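Local atomic coordinates of hydroxyethylphosphonate dioxygenase (Streptomyces albus, PDB entry 6B9R), a protein that probably catalyses the iron-dependent oxidative cleavage of 2-hydroxyethylphosphonate to hydroxymethylphosphonate, with substrate and metal held in one pocket. Residues G106-Y111 against L142-K147; L151-Y156 against A188-T193. All coordinates share one frame; numbering follows the deposited sequence.

Contact 1 (G106-Y111 against L142-K147); sequences GPYYEY and LVEWNK. With 2HE ((2-hydroxyethyl)phosphonic acid), chain F.
Y108 reaches across to the backbone of E144, whose N-H points at the phenol oxygen: E144 N to Y108 OH is 3.0 Å and the N-H...O angle is 170°, a nearly straight bond. The same ring takes the methylene of E144 over one face, offset toward its rim. E144 CB lies 4.0 Å from the centroid of the Y108 ring, which meets the geometry of a CH-pi contact, while the carboxylate is led away by the bend at chi2 (-72°). At the ring edge, near its plane, L142 O sits 3.5 Å from Y108 CE1. Y108 and Y109 together face I101, a classic beta bulge in strand 106-113, and Y108 CD2 rests over the centre of the Y109 ring, 3.4 Å above its plane. Farther along, the two segments meet through the substrate. Y111 OH gives a very short bond to phosphonate O2, which lies at the edge of its ring, and N146 ND2 donates to O1 at 2.8 Å, with a weak second bond to O3. Outside the pair, the Y108 hydroxyl has a second partner in S191 OG, while G148 N and H190 N bond N146 OD1, fixing which end of the amide faces the phosphonate.

Contact 2 (L151-Y156 against A188-T193); sequences LYQFTY and APHSFT. With FE (Fe (III) ion), chain E; 2HE ((2-hydroxyethyl)phosphonic acid), chain F.
Q153 and H190 approach each other because both bind the iron: Q153 OE1 and H190 NE2 stand 3.2 Å apart without being hydrogen-bonded. Q153 leaves strand 152-156 with CB directed at the other segment. CG lies anti to the backbone N (chi1 -167°) and the chain stays extended beyond it, giving the reach needed between strands whose axes come no closer than 11.7 Å. CD carries the amide to the metal, where Q153 OE1 coordinates the iron at 2.1 Å. The other branch, NE2, makes two hydrogen bonds. Q153 NE2 to T155 OG1 is 2.6 Å, almost straight (169°) and close to the amide plane. The bond from Q153 NE2 to the substrate hydroxyl, 2HE O4, is 3.1 Å and more bent. The first bond ties the amide to its own strand, restrains its rotation and leaves the oxygen facing the iron. Q153 NE2 also lies at the edge of the F192 ring, 3.7 Å from F192 CZ, and this ring further receives the T155 methyl CG2 obliquely and O4 near its plane. From the facing strand 190-193, H190 NE2 binds the iron at 2.2 Å. H190 ND1 donates to A188 O at 2.8 Å, in the planes of both ring and carbonyl, which fixes the imidazole's orientation and leaves NE2 as the donor to the metal. Substrate O3 and O4 chelate the iron, and a more distant water is also bound. H149 supplies the third protein ligand, completing a site of two histidines and one glutamine, a variant of the facial triad of two histidines and one carboxylate in mononuclear iron oxygenases, set between facing strands in a manner consistent with a cupin-type beta-barrel.

Following the chain from the N terminus, strand 106-113 is the first of the four segments to be reached; the chain then runs through strand 123-129, and contact 1 closes this excursion when loop 142-147 returns. Strand 152-158 follows after H149, and contact 2 closes a second, mostly stranded excursion at 190-194. The two loops are therefore in series, neither nested nor crossed, with centres about 12 Å apart. Strand 190-194 bridges the two contacts: S191 OG lies 2.8 Å from E144 O, a probable hydrogen bond, and Y109 OH bonds F192 N. Together they tie the sheet holding strands 106-113 and 152-158 to the smaller one ending in 190-194, both contacts touching the same substrate molecule.

Contact 1 (G106-Y111 against L142-K147)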
# COMPACT_ATOMS: atom_id res chain seq x y z
N GLY A 106 -8.79 0.83 40.61
CA GLY A 106 -9.50 -0.43 40.60
C GLY A 106 -9.53 -1.05 39.22
O GLY A 106 -9.24 -0.38 38.21
N PRO A 107 -9.85 -2.34 39.14
CA PRO A 107 -10.00 -2.99 37.83
C PRO A 107 -10.95 -2.21 36.94
O PRO A 107 -12.00 -1.75 37.38
CB PRO A 107 -10.56 -4.37 38.18
CG PRO A 107 -10.12 -4.61 39.59
CD PRO A 107 -10.14 -3.26 40.25
N TYR A 108 -10.56 -2.03 35.68
CA TYR A 108 -11.32 -1.21 34.75
C TYR A 108 -11.77 -1.97 33.52
O TYR A 108 -12.92 -1.83 33.10
CB TYR A 108 -10.49 0.03 34.35
CG TYR A 108 -11.32 1.16 33.79
CD1 TYR A 108 -11.86 2.14 34.62
CD2 TYR A 108 -11.59 1.24 32.42
CE1 TYR A 108 -12.63 3.17 34.11
CE2 TYR A 108 -12.36 2.27 31.90
CZ TYR A 108 -12.88 3.23 32.75
OH TYR A 108 -13.65 4.25 32.23
N TYR A 109 -10.89 -2.79 32.93
CA TYR A 109 -11.22 -3.64 31.80
C TYR A 109 -10.65 -5.03 32.03
O TYR A 109 -9.61 -5.19 32.67
CB TYR A 109 -10.61 -3.13 30.48
CG TYR A 109 -11.07 -1.79 29.96
CD1 TYR A 109 -12.42 -1.45 29.93
CD2 TYR A 109 -10.16 -0.88 29.44
CE1 TYR A 109 -12.83 -0.22 29.42
CE2 TYR A 109 -10.55 0.33 28.93
CZ TYR A 109 -11.89 0.66 28.92
OH TYR A 109 -12.28 1.88 28.41
N GLU A 110 -11.34 -6.04 31.52
CA GLU A 110 -10.72 -7.34 31.25
C GLU A 110 -10.65 -7.54 29.75
O GLU A 110 -11.68 -7.45 29.06
CB GLU A 110 -11.49 -8.51 31.87
CG GLU A 110 -10.80 -9.86 31.56
CD GLU A 110 -11.59 -11.09 31.98
OE1 GLU A 110 -12.74 -10.95 32.43
OE2 GLU A 110 -11.04 -12.21 31.85
N TYR A 111 -9.44 -7.79 29.25
CA TYR A 111 -9.18 -8.02 27.83
C TYR A 111 -9.02 -9.51 27.55
O TYR A 111 -8.41 -10.24 28.34
CB TYR A 111 -7.90 -7.33 27.37
CG TYR A 111 -7.81 -5.83 27.51
CD1 TYR A 111 -7.37 -5.26 28.70
CD2 TYR A 111 -8.10 -4.99 26.44
CE1 TYR A 111 -7.25 -3.89 28.83
CE2 TYR A 111 -7.98 -3.62 26.56
CZ TYR A 111 -7.56 -3.07 27.76
OH TYR A 111 -7.43 -1.71 27.89
N LEU A 142 -15.21 8.96 37.40
CA LEU A 142 -14.96 7.52 37.37
C LEU A 142 -14.48 7.04 36.00
O LEU A 142 -14.03 5.89 35.89
CB LEU A 142 -16.22 6.75 37.77
CG LEU A 142 -16.69 6.93 39.21
CD1 LEU A 142 -18.04 6.23 39.43
CD2 LEU A 142 -15.64 6.41 40.19
N VAL A 143 -14.58 7.88 34.97
CA VAL A 143 -14.19 7.48 33.62
C VAL A 143 -12.68 7.65 33.48
O VAL A 143 -12.13 8.73 33.75
CB VAL A 143 -14.94 8.31 32.58
CG1 VAL A 143 -14.48 7.95 31.18
CG2 VAL A 143 -16.44 8.12 32.74
N GLU A 144 -12.01 6.60 33.05
CA GLU A 144 -10.56 6.63 32.84
C GLU A 144 -10.32 6.50 31.35
O GLU A 144 -10.60 5.45 30.76
CB GLU A 144 -9.86 5.53 33.63
CG GLU A 144 -9.93 5.74 35.13
CD GLU A 144 -9.04 6.87 35.63
OE1 GLU A 144 -8.20 7.38 34.86
OE2 GLU A 144 -9.17 7.25 36.81
N TRP A 145 -9.81 7.56 30.74
CA TRP A 145 -9.66 7.66 29.30
C TRP A 145 -8.33 7.05 28.88
O TRP A 145 -7.36 7.05 29.65
CB TRP A 145 -9.70 9.12 28.86
CG TRP A 145 -10.98 9.81 29.16
CD1 TRP A 145 -11.42 10.24 30.36
CD2 TRP A 145 -11.98 10.15 28.21
NE1 TRP A 145 -12.65 10.84 30.23
CE2 TRP A 145 -13.02 10.79 28.91
CE3 TRP A 145 -12.10 9.97 26.83
CZ2 TRP A 145 -14.16 11.26 28.28
CZ3 TRP A 145 -13.24 10.43 26.20
CH2 TRP A 145 -14.25 11.07 26.93
N ASN A 146 -8.28 6.56 27.65
CA ASN A 146 -7.00 6.21 27.07
C ASN A 146 -6.44 7.44 26.35
O ASN A 146 -7.03 8.52 26.34
CB ASN A 146 -7.12 4.98 26.15
CG ASN A 146 -7.91 5.24 24.86
OD1 ASN A 146 -8.02 6.37 24.39
ND2 ASN A 146 -8.44 4.17 24.28
N LYS A 147 -5.27 7.27 25.74
CA LYS A 147 -4.59 8.35 25.04
C LYS A 147 -4.87 8.32 23.55
O LYS A 147 -4.29 9.13 22.81
CB LYS A 147 -3.09 8.26 25.30
CG LYS A 147 -2.73 8.18 26.77
CD LYS A 147 -1.22 8.10 26.98
CE LYS A 147 -0.86 7.91 28.45
NZ LYS A 147 0.48 7.26 28.57
O3 2HE F . -8.42 1.08 23.83
P 2HE F . -8.66 0.76 25.26
O1 2HE F . -8.37 2.05 26.17
O2 2HE F . -7.74 -0.47 25.75
CA 2HE F . -10.41 0.31 25.37
CB 2HE F . -10.74 -0.50 24.12
O4 2HE F . -10.91 0.34 22.97

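Contact 2 (L151-Y156 against A188-T193)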
# COMPACT_ATOMS: atom_id res chain seq x y z
N LEU A 151 -4.36 2.39 15.71
CA LEU A 151 -5.25 1.55 14.93
C LEU A 151 -6.65 2.13 14.87
O LEU A 151 -7.15 2.70 15.85
CB LEU A 151 -5.29 0.13 15.50
CG LEU A 151 -3.98 -0.66 15.35
CD1 LEU A 151 -4.20 -2.16 15.62
CD2 LEU A 151 -3.42 -0.45 13.96
N TYR A 152 -7.28 2.02 13.70
CA TYR A 152 -8.71 2.29 13.57
C TYR A 152 -9.48 1.35 14.49
O TYR A 152 -9.03 0.24 14.80
CB TYR A 152 -9.16 2.06 12.13
CG TYR A 152 -8.55 3.03 11.14
CD1 TYR A 152 -7.26 2.82 10.64
CD2 TYR A 152 -9.26 4.13 10.69
CE1 TYR A 152 -6.70 3.72 9.74
CE2 TYR A 152 -8.72 5.02 9.78
CZ TYR A 152 -7.45 4.81 9.31
OH TYR A 152 -6.93 5.69 8.41
N GLN A 153 -10.66 1.78 14.94
CA GLN A 153 -11.45 0.86 15.75
C GLN A 153 -12.88 0.75 15.24
O GLN A 153 -13.53 1.75 14.96
CB GLN A 153 -11.47 1.27 17.22
CG GLN A 153 -12.01 0.17 18.12
CD GLN A 153 -11.73 0.44 19.58
OE1 GLN A 153 -10.60 0.76 19.95
NE2 GLN A 153 -12.75 0.33 20.42
N PHE A 154 -13.33 -0.49 15.11
CA PHE A 154 -14.74 -0.82 14.99
C PHE A 154 -15.15 -1.49 16.29
O PHE A 154 -14.53 -2.48 16.69
CB PHE A 154 -15.01 -1.76 13.82
CG PHE A 154 -16.37 -2.35 13.87
CD1 PHE A 154 -17.47 -1.63 13.44
CD2 PHE A 154 -16.58 -3.60 14.42
CE1 PHE A 154 -18.75 -2.16 13.53
CE2 PHE A 154 -17.86 -4.13 14.52
CZ PHE A 154 -18.95 -3.40 14.07
N THR A 155 -16.19 -0.97 16.93
CA THR A 155 -16.63 -1.50 18.21
C THR A 155 -18.08 -1.92 18.11
O THR A 155 -18.92 -1.16 17.62
CB THR A 155 -16.45 -0.47 19.32
OG1 THR A 155 -15.07 -0.08 19.38
CG2 THR A 155 -16.84 -1.07 20.65
N TYR A 156 -18.37 -3.13 18.57
CA TYR A 156 -19.72 -3.66 18.67
C TYR A 156 -20.09 -3.79 20.15
O TYR A 156 -19.32 -4.34 20.92
CB TYR A 156 -19.81 -5.03 17.99
CG TYR A 156 -21.18 -5.64 18.08
CD1 TYR A 156 -22.14 -5.35 17.14
CD2 TYR A 156 -21.50 -6.51 19.12
CE1 TYR A 156 -23.41 -5.91 17.23
CE2 TYR A 156 -22.76 -7.08 19.21
CZ TYR A 156 -23.71 -6.77 18.27
OH TYR A 156 -24.96 -7.34 18.36
N ALA A 188 -7.95 8.82 18.30
CA ALA A 188 -9.08 9.45 18.97
C ALA A 188 -9.23 8.85 20.37
O ALA A 188 -9.49 7.65 20.49
CB ALA A 188 -10.36 9.25 18.17
N PRO A 189 -9.08 9.64 21.44
CA PRO A 189 -9.16 9.07 22.79
C PRO A 189 -10.58 8.64 23.12
O PRO A 189 -11.55 9.28 22.71
CB PRO A 189 -8.71 10.22 23.70
CG PRO A 189 -8.04 11.22 22.77
CD PRO A 189 -8.74 11.07 21.45
N HIS A 190 -10.70 7.54 23.87
CA HIS A 190 -12.03 7.02 24.17
C HIS A 190 -12.00 6.17 25.44
O HIS A 190 -10.93 5.84 25.96
CB HIS A 190 -12.61 6.23 22.99
CG HIS A 190 -11.72 5.13 22.49
ND1 HIS A 190 -10.67 5.34 21.64
CD2 HIS A 190 -11.75 3.80 22.74
CE1 HIS A 190 -10.07 4.19 21.38
NE2 HIS A 190 -10.71 3.24 22.03
N SER A 191 -13.20 5.86 25.94
CA SER A 191 -13.35 5.02 27.12
C SER A 191 -14.70 4.32 27.08
O SER A 191 -15.58 4.68 26.28
CB SER A 191 -13.20 5.83 28.42
OG SER A 191 -13.07 4.97 29.54
N PHE A 192 -14.86 3.32 27.95
CA PHE A 192 -16.11 2.57 28.08
C PHE A 192 -16.38 2.28 29.55
O PHE A 192 -15.46 1.93 30.30
CB PHE A 192 -16.07 1.24 27.34
CG PHE A 192 -15.65 1.34 25.91
CD1 PHE A 192 -14.30 1.28 25.58
CD2 PHE A 192 -16.59 1.46 24.90
CE1 PHE A 192 -13.88 1.34 24.25
CE2 PHE A 192 -16.18 1.52 23.56
CZ PHE A 192 -14.82 1.47 23.24
N THR A 193 -17.64 2.42 29.95
CA THR A 193 -18.11 2.02 31.28
C THR A 193 -19.40 1.23 31.14
O THR A 193 -20.01 1.18 30.06
CB THR A 193 -18.35 3.24 32.18
OG1 THR A 193 -19.40 4.03 31.62
CG2 THR A 193 -17.09 4.10 32.32
FE FE E . -9.55 1.44 21.67
O3 2HE F . -8.42 1.08 23.83
P 2HE F . -8.66 0.76 25.26
O1 2HE F . -8.37 2.05 26.17
O2 2HE F . -7.74 -0.47 25.75
CA 2HE F . -10.41 0.31 25.37
CB 2HE F . -10.74 -0.50 24.12
O4 2HE F . -10.91 0.34 22.97
O HOH W 1 -9.09 -1.06 21.48